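Local coordinates for protein protease LasA (Pseudomonas aeruginosa, PDB 3IT7) that cleaves pentaglycine cross-links of staphylococcal peptidoglycan and contributes to elastin breakdown, as a secreted zinc metalloendopeptidase of the M23A family, at residues A[15-20]-A[37-42]; A[141-146]-A[159-164]. All coordinates share one frame; numbering follows the deposited sequence.

Contact 1 of 2, residues A[15-20]-A[37-42]; sequences YSWQPN and ASYDWP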
loop_
_atom_site.group_PDB
_atom_site.type_symbol
_atom_site.label_atom_id
_atom_site.label_comp_id
_atom_site.label_asym_id
_atom_site.label_seq_id
_atom_site.Cartn_x
_atom_site.Cartn_y
_atom_site.Cartn_z
ATOM N N TYR A 15 -6.970 -0.602 12.410
ATOM C CA TYR A 15 -6.945 0.812 12.046
ATOM C C TYR A 15 -7.489 1.058 10.643
ATOM O O TYR A 15 -7.590 0.132 9.836
ATOM C CB TYR A 15 -5.541 1.400 12.247
ATOM C CG TYR A 15 -5.161 1.438 13.712
ATOM C CD1 TYR A 15 -5.408 2.575 14.486
ATOM C CD2 TYR A 15 -4.603 0.316 14.344
ATOM C CE1 TYR A 15 -5.081 2.606 15.847
ATOM C CE2 TYR A 15 -4.271 0.336 15.703
ATOM C CZ TYR A 15 -4.512 1.483 16.442
ATOM O OH TYR A 15 -4.186 1.511 17.773
ATOM N N SER A 16 -7.853 2.308 10.380
ATOM C CA SER A 16 -8.522 2.689 9.132
ATOM C C SER A 16 -7.861 3.890 8.454
ATOM O O SER A 16 -7.763 4.968 9.056
ATOM C CB SER A 16 -9.997 3.018 9.404
ATOM O OG SER A 16 -10.659 1.926 10.010
ATOM N N TRP A 17 -7.433 3.703 7.202
ATOM C CA TRP A 17 -6.881 4.784 6.382
ATOM C C TRP A 17 -7.719 4.942 5.117
ATOM O O TRP A 17 -8.468 4.030 4.741
ATOM C CB TRP A 17 -5.426 4.492 5.982
ATOM C CG TRP A 17 -4.387 4.592 7.073
ATOM C CD1 TRP A 17 -4.595 4.797 8.416
ATOM C CD2 TRP A 17 -2.973 4.440 6.909
ATOM N NE1 TRP A 17 -3.389 4.808 9.089
ATOM C CE2 TRP A 17 -2.380 4.585 8.188
ATOM C CE3 TRP A 17 -2.145 4.206 5.802
ATOM C CZ2 TRP A 17 -0.998 4.494 8.389
ATOM C CZ3 TRP A 17 -0.763 4.116 6.002
ATOM C CH2 TRP A 17 -0.208 4.259 7.290
ATOM N N GLN A 18 -7.578 6.096 4.467
ATOM C CA GLN A 18 -8.303 6.410 3.239
ATOM C C GLN A 18 -7.455 6.125 1.998
ATOM O O GLN A 18 -6.405 6.741 1.820
ATOM C CB GLN A 18 -8.703 7.882 3.218
ATOM C CG GLN A 18 -9.510 8.379 4.408
ATOM C CD GLN A 18 -9.827 9.865 4.281
ATOM O OE1 GLN A 18 -9.775 10.426 3.185
ATOM N NE2 GLN A 18 -10.130 10.508 5.397
ATOM N N PRO A 19 -7.912 5.199 1.134
ATOM C CA PRO A 19 -7.198 4.941 -0.119
ATOM C C PRO A 19 -7.613 5.913 -1.224
ATOM O O PRO A 19 -8.736 6.417 -1.208
ATOM C CB PRO A 19 -7.646 3.525 -0.484
ATOM C CG PRO A 19 -9.029 3.423 0.087
ATOM C CD PRO A 19 -9.004 4.230 1.360
ATOM N N ASN A 20 -6.715 6.188 -2.167
ATOM C CA ASN A 20 -7.135 6.868 -3.393
ATOM C C ASN A 20 -7.249 5.866 -4.553
ATOM O O ASN A 20 -7.105 4.658 -4.342
ATOM C CB ASN A 20 -6.246 8.091 -3.715
ATOM C CG ASN A 20 -4.876 7.707 -4.241
ATOM O OD1 ASN A 20 -4.526 6.533 -4.276
ATOM N ND2 ASN A 20 -4.090 8.709 -4.653
ATOM N N ALA A 37 -2.452 5.625 0.252
ATOM C CA ALA A 37 -3.300 5.687 1.435
ATOM C C ALA A 37 -2.754 6.650 2.460
ATOM O O ALA A 37 -1.541 6.846 2.570
ATOM C CB ALA A 37 -3.507 4.301 2.047
ATOM N N SER A 38 -3.669 7.243 3.209
ATOM C CA SER A 38 -3.339 8.215 4.224
ATOM C C SER A 38 -4.497 8.215 5.202
ATOM O O SER A 38 -5.649 8.025 4.790
ATOM C CB SER A 38 -3.199 9.598 3.582
ATOM O OG SER A 38 -2.873 10.582 4.540
ATOM N N TYR A 39 -4.207 8.421 6.487
ATOM C CA TYR A 39 -5.277 8.508 7.482
ATOM C C TYR A 39 -6.274 9.615 7.130
ATOM O O TYR A 39 -7.485 9.391 7.151
ATOM C CB TYR A 39 -4.737 8.723 8.902
ATOM C CG TYR A 39 -5.842 9.112 9.872
ATOM C CD1 TYR A 39 -6.825 8.190 10.246
ATOM C CD2 TYR A 39 -5.923 10.407 10.389
ATOM C CE1 TYR A 39 -7.849 8.541 11.117
ATOM C CE2 TYR A 39 -6.941 10.768 11.262
ATOM C CZ TYR A 39 -7.905 9.829 11.619
ATOM O OH TYR A 39 -8.920 10.172 12.479
ATOM N N ASP A 40 -5.754 10.794 6.790
ATOM C CA ASP A 40 -6.587 11.993 6.632
ATOM C C ASP A 40 -6.268 12.854 5.408
ATOM O O ASP A 40 -6.921 13.871 5.193
ATOM C CB ASP A 40 -6.533 12.859 7.908
ATOM C CG ASP A 40 -5.106 13.206 8.337
ATOM O OD1 ASP A 40 -4.141 12.543 7.894
ATOM O OD2 ASP A 40 -4.945 14.142 9.144
ATOM N N TRP A 41 -5.281 12.444 4.611
ATOM C CA TRP A 41 -4.824 13.215 3.441
ATOM C C TRP A 41 -4.568 14.695 3.780
ATOM O O TRP A 41 -5.189 15.586 3.203
ATOM C CB TRP A 41 -5.799 13.050 2.255
ATOM C CG TRP A 41 -5.667 11.694 1.625
ATOM C CD1 TRP A 41 -6.386 10.569 1.927
ATOM C CD2 TRP A 41 -4.720 11.308 0.625
ATOM N NE1 TRP A 41 -5.957 9.510 1.161
ATOM C CE2 TRP A 41 -4.936 9.936 0.351
ATOM C CE3 TRP A 41 -3.722 11.992 -0.083
ATOM C CZ2 TRP A 41 -4.187 9.236 -0.595
ATOM C CZ3 TRP A 41 -2.977 11.297 -1.026
ATOM C CH2 TRP A 41 -3.215 9.933 -1.273
ATOM N N PRO A 42 -3.646 14.957 4.728
ATOM C CA PRO A 42 -3.477 16.314 5.230
ATOM C C PRO A 42 -2.420 17.092 4.444
ATOM O O PRO A 42 -1.892 16.592 3.448
ATOM C CB PRO A 42 -2.990 16.071 6.655
ATOM C CG PRO A 42 -2.136 14.828 6.528
ATOM C CD PRO A 42 -2.690 14.025 5.362
HETATM O O HOH W 1 -9.150 7.229 7.957
HETATM O O HOH W 2 -9.662 13.588 5.210
#
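Strand 16-19 pairs antiparallel with the end of strand 34-38, the strand that carries the zinc ligand D36, in the large sheet of this M23 peptidase. Q18 and S38 form the hydrogen-bonded pair. Q18 N donates to S38 O at 2.7 Å, and S38 N returns a bond to Q18 O at 3.1 Å. W41 NE1 adds a second donor, 2.9 Å from Q18 O. The two donors reach this carbonyl from opposite faces of its plane. W41 N donates to S38 OG in an ST motif, and the chain turns here, bringing the indole back to strand 16-19. W41 CG lies beside its backbone N (chi1 -74°), which lets the ring reach Q18 O. The N20 side chain crosses that of W41 at about a right angle, though the amide and ring planes are only 28° apart. N20 OD1 accepts from D36 N. Y39 N sits over one face of the W17 ring, and A37 CB meets its edge 4.0 Å from W17 CE3. A water donates to S16 O and Y39 O. The NE1 bond to Q18 O, with the ring of H120 beside it, probably limits rotation of the W41 indole.

Contact 2 of 2, residues A[141-146]-A[159-164]; sequences PYRINV and YFYNQS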
loop_
_atom_site.group_PDB
_atom_site.type_symbol
_atom_site.label_atom_id
_atom_site.label_comp_id
_atom_site.label_asym_id
_atom_site.label_seq_id
_atom_site.Cartn_x
_atom_site.Cartn_y
_atom_site.Cartn_z
ATOM N N PRO A 141 -10.412 -9.546 3.766
ATOM C CA PRO A 141 -11.668 -9.915 3.111
ATOM C C PRO A 141 -11.979 -9.056 1.874
ATOM O O PRO A 141 -12.974 -9.307 1.193
ATOM C CB PRO A 141 -12.707 -9.643 4.204
ATOM C CG PRO A 141 -12.148 -8.444 4.912
ATOM C CD PRO A 141 -10.639 -8.645 4.912
ATOM N N TYR A 142 -11.152 -8.048 1.601
ATOM C CA TYR A 142 -11.398 -7.116 0.483
ATOM C C TYR A 142 -10.826 -7.592 -0.846
ATOM O O TYR A 142 -9.657 -7.967 -0.931
ATOM C CB TYR A 142 -10.802 -5.735 0.765
ATOM C CG TYR A 142 -11.273 -5.066 2.038
ATOM C CD1 TYR A 142 -12.546 -4.507 2.128
ATOM C CD2 TYR A 142 -10.424 -4.953 3.134
ATOM C CE1 TYR A 142 -12.973 -3.874 3.297
ATOM C CE2 TYR A 142 -10.839 -4.328 4.297
ATOM C CZ TYR A 142 -12.113 -3.786 4.370
ATOM O OH TYR A 142 -12.519 -3.154 5.520
ATOM N N ARG A 143 -11.650 -7.552 -1.883
ATOM C CA ARG A 143 -11.187 -7.745 -3.244
ATOM C C ARG A 143 -11.156 -6.361 -3.897
ATOM O O ARG A 143 -12.153 -5.638 -3.879
ATOM C CB ARG A 143 -12.110 -8.722 -3.999
ATOM C CG ARG A 143 -12.017 -8.631 -5.526
ATOM C CD ARG A 143 -13.002 -9.570 -6.265
ATOM N NE ARG A 143 -14.423 -9.341 -5.959
ATOM C CZ ARG A 143 -15.183 -8.379 -6.491
ATOM N NH1 ARG A 143 -14.666 -7.511 -7.363
ATOM N NH2 ARG A 143 -16.467 -8.278 -6.141
ATOM N N ILE A 144 -10.010 -5.990 -4.459
ATOM C CA ILE A 144 -9.872 -4.684 -5.097
ATOM C C ILE A 144 -10.329 -4.713 -6.553
ATOM O O ILE A 144 -10.037 -5.658 -7.305
ATOM C CB ILE A 144 -8.432 -4.095 -4.942
ATOM C CG1 ILE A 144 -8.402 -2.599 -5.288
ATOM C CG2 ILE A 144 -7.414 -4.886 -5.748
ATOM C CD1 ILE A 144 -7.043 -1.910 -4.994
ATOM N N ASN A 145 -11.087 -3.685 -6.923
ATOM C CA ASN A 145 -11.459 -3.462 -8.302
ATOM C C ASN A 145 -10.880 -2.143 -8.809
ATOM O O ASN A 145 -11.107 -1.080 -8.235
ATOM C CB ASN A 145 -12.971 -3.484 -8.473
ATOM C CG ASN A 145 -13.380 -3.984 -9.829
ATOM O OD1 ASN A 145 -13.333 -5.192 -10.099
ATOM N ND2 ASN A 145 -13.781 -3.062 -10.703
ATOM N N VAL A 146 -10.152 -2.247 -9.913
ATOM C CA VAL A 146 -9.360 -1.173 -10.489
ATOM C C VAL A 146 -10.210 -0.321 -11.460
ATOM O O VAL A 146 -11.091 -0.847 -12.147
ATOM C CB VAL A 146 -8.107 -1.848 -11.151
ATOM C CG1 VAL A 146 -7.895 -1.465 -12.601
ATOM C CG2 VAL A 146 -6.866 -1.694 -10.291
ATOM N N TYR A 159 -13.192 0.371 -6.353
ATOM C CA TYR A 159 -13.686 0.056 -5.016
ATOM C C TYR A 159 -13.058 -1.211 -4.443
ATOM O O TYR A 159 -12.445 -2.012 -5.165
ATOM C CB TYR A 159 -15.224 -0.080 -5.027
ATOM C CG TYR A 159 -15.721 -1.211 -5.895
ATOM C CD1 TYR A 159 -15.755 -2.520 -5.412
ATOM C CD2 TYR A 159 -16.141 -0.980 -7.202
ATOM C CE1 TYR A 159 -16.201 -3.571 -6.202
ATOM C CE2 TYR A 159 -16.591 -2.030 -8.011
ATOM C CZ TYR A 159 -16.623 -3.323 -7.498
ATOM O OH TYR A 159 -17.062 -4.376 -8.278
ATOM N N PHE A 160 -13.225 -1.378 -3.137
ATOM C CA PHE A 160 -12.871 -2.611 -2.453
ATOM C C PHE A 160 -14.181 -3.295 -2.081
ATOM O O PHE A 160 -15.073 -2.657 -1.501
ATOM C CB PHE A 160 -12.077 -2.310 -1.178
ATOM C CG PHE A 160 -10.726 -1.674 -1.417
ATOM C CD1 PHE A 160 -9.561 -2.432 -1.324
ATOM C CD2 PHE A 160 -10.618 -0.311 -1.698
ATOM C CE1 PHE A 160 -8.309 -1.849 -1.526
ATOM C CE2 PHE A 160 -9.369 0.283 -1.904
ATOM C CZ PHE A 160 -8.213 -0.491 -1.819
ATOM N N TYR A 161 -14.318 -4.575 -2.422
ATOM C CA TYR A 161 -15.496 -5.325 -2.008
ATOM C C TYR A 161 -15.141 -6.238 -0.838
ATOM O O TYR A 161 -14.248 -7.081 -0.950
ATOM C CB TYR A 161 -16.119 -6.133 -3.156
ATOM C CG TYR A 161 -17.253 -7.019 -2.683
ATOM C CD1 TYR A 161 -18.522 -6.487 -2.430
ATOM C CD2 TYR A 161 -17.050 -8.381 -2.447
ATOM C CE1 TYR A 161 -19.569 -7.293 -1.972
ATOM C CE2 TYR A 161 -18.090 -9.199 -1.984
ATOM C CZ TYR A 161 -19.344 -8.651 -1.756
ATOM O OH TYR A 161 -20.370 -9.448 -1.299
ATOM N N ASN A 162 -15.860 -6.052 0.267
ATOM C CA ASN A 162 -15.673 -6.807 1.503
ATOM C C ASN A 162 -16.511 -8.090 1.485
ATOM O O ASN A 162 -17.728 -8.058 1.673
ATOM C CB ASN A 162 -16.040 -5.916 2.702
ATOM C CG ASN A 162 -15.722 -6.554 4.044
ATOM O OD1 ASN A 162 -15.629 -7.776 4.168
ATOM N ND2 ASN A 162 -15.561 -5.716 5.066
ATOM N N GLN A 163 -15.844 -9.215 1.247
ATOM C CA GLN A 163 -16.506 -10.511 1.133
ATOM C C GLN A 163 -17.083 -11.004 2.469
ATOM O O GLN A 163 -17.971 -11.852 2.488
ATOM C CB GLN A 163 -15.540 -11.539 0.530
ATOM C CG GLN A 163 -14.802 -11.011 -0.725
ATOM C CD GLN A 163 -13.643 -11.892 -1.160
ATOM O OE1 GLN A 163 -13.847 -13.012 -1.638
ATOM N NE2 GLN A 163 -12.415 -11.386 -1.009
ATOM N N SER A 164 -16.576 -10.466 3.578
ATOM C CA SER A 164 -17.087 -10.791 4.907
ATOM C C SER A 164 -18.355 -10.015 5.290
ATOM O O SER A 164 -19.057 -10.406 6.228
ATOM C CB SER A 164 -16.011 -10.544 5.968
ATOM O OG SER A 164 -14.975 -11.504 5.853
#
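N145 and Y159 lie side by side and point the same way. N145 CB sits over the centre of the Y159 ring, 3.9 Å from its centroid, in a CH-pi contact. The N145 amide is turned only 15° from that ring plane, and N145 OD1 accepts from Q135 NE2. With chi1 at 63°, Y159 CG stands between its own backbone N and carbonyl carbon, which swings the ring back over N145. R143 also runs alongside Y159, but its guanidinium is nearly perpendicular to that ring. The R143 side chain bends at chi3 (59°), and R143 NH2 ends 3.7 Å from Y161 CB, which lies over a guanidinium face. Both segments lie on the central strands, 142-145 and 159-162, of a four-stranded antiparallel sheet. R143 N and Y161 O bond at 2.8 Å, and Y161 N donates back to R143 O. On the face of I144 and F160, I144 CG1 lies over the phenyl ring toward its rim. Y142 CE1 is 3.6 Å from N162 ND2, and Y142 OH bonds to Y176 O. Just beyond the strands, P141 O accepts from Q163 N at 2.9 Å and from Q163 NE2 at 3.1 Å, from opposite faces of its plane.

In the fold
Contact 1 belongs to the large antiparallel sheet and contact 2 to the four-stranded sheet beside it. Their centres are about 17 Å apart. One place where the sheets touch is P19 CG, 3.7 Å from F160 CE2. L175 and F35 join them there, each touching both P19 and F160. Contact 1 is the nearer to the catalytic centre. The N20 side chain is about 3 Å from that of the zinc ligand D36, and the W41 side chain about 4 Å from that of H120, a probable proton donor or acceptor. In contact 2 the I144 side chain is about 12 Å from the zinc ion, too far for direct coordination.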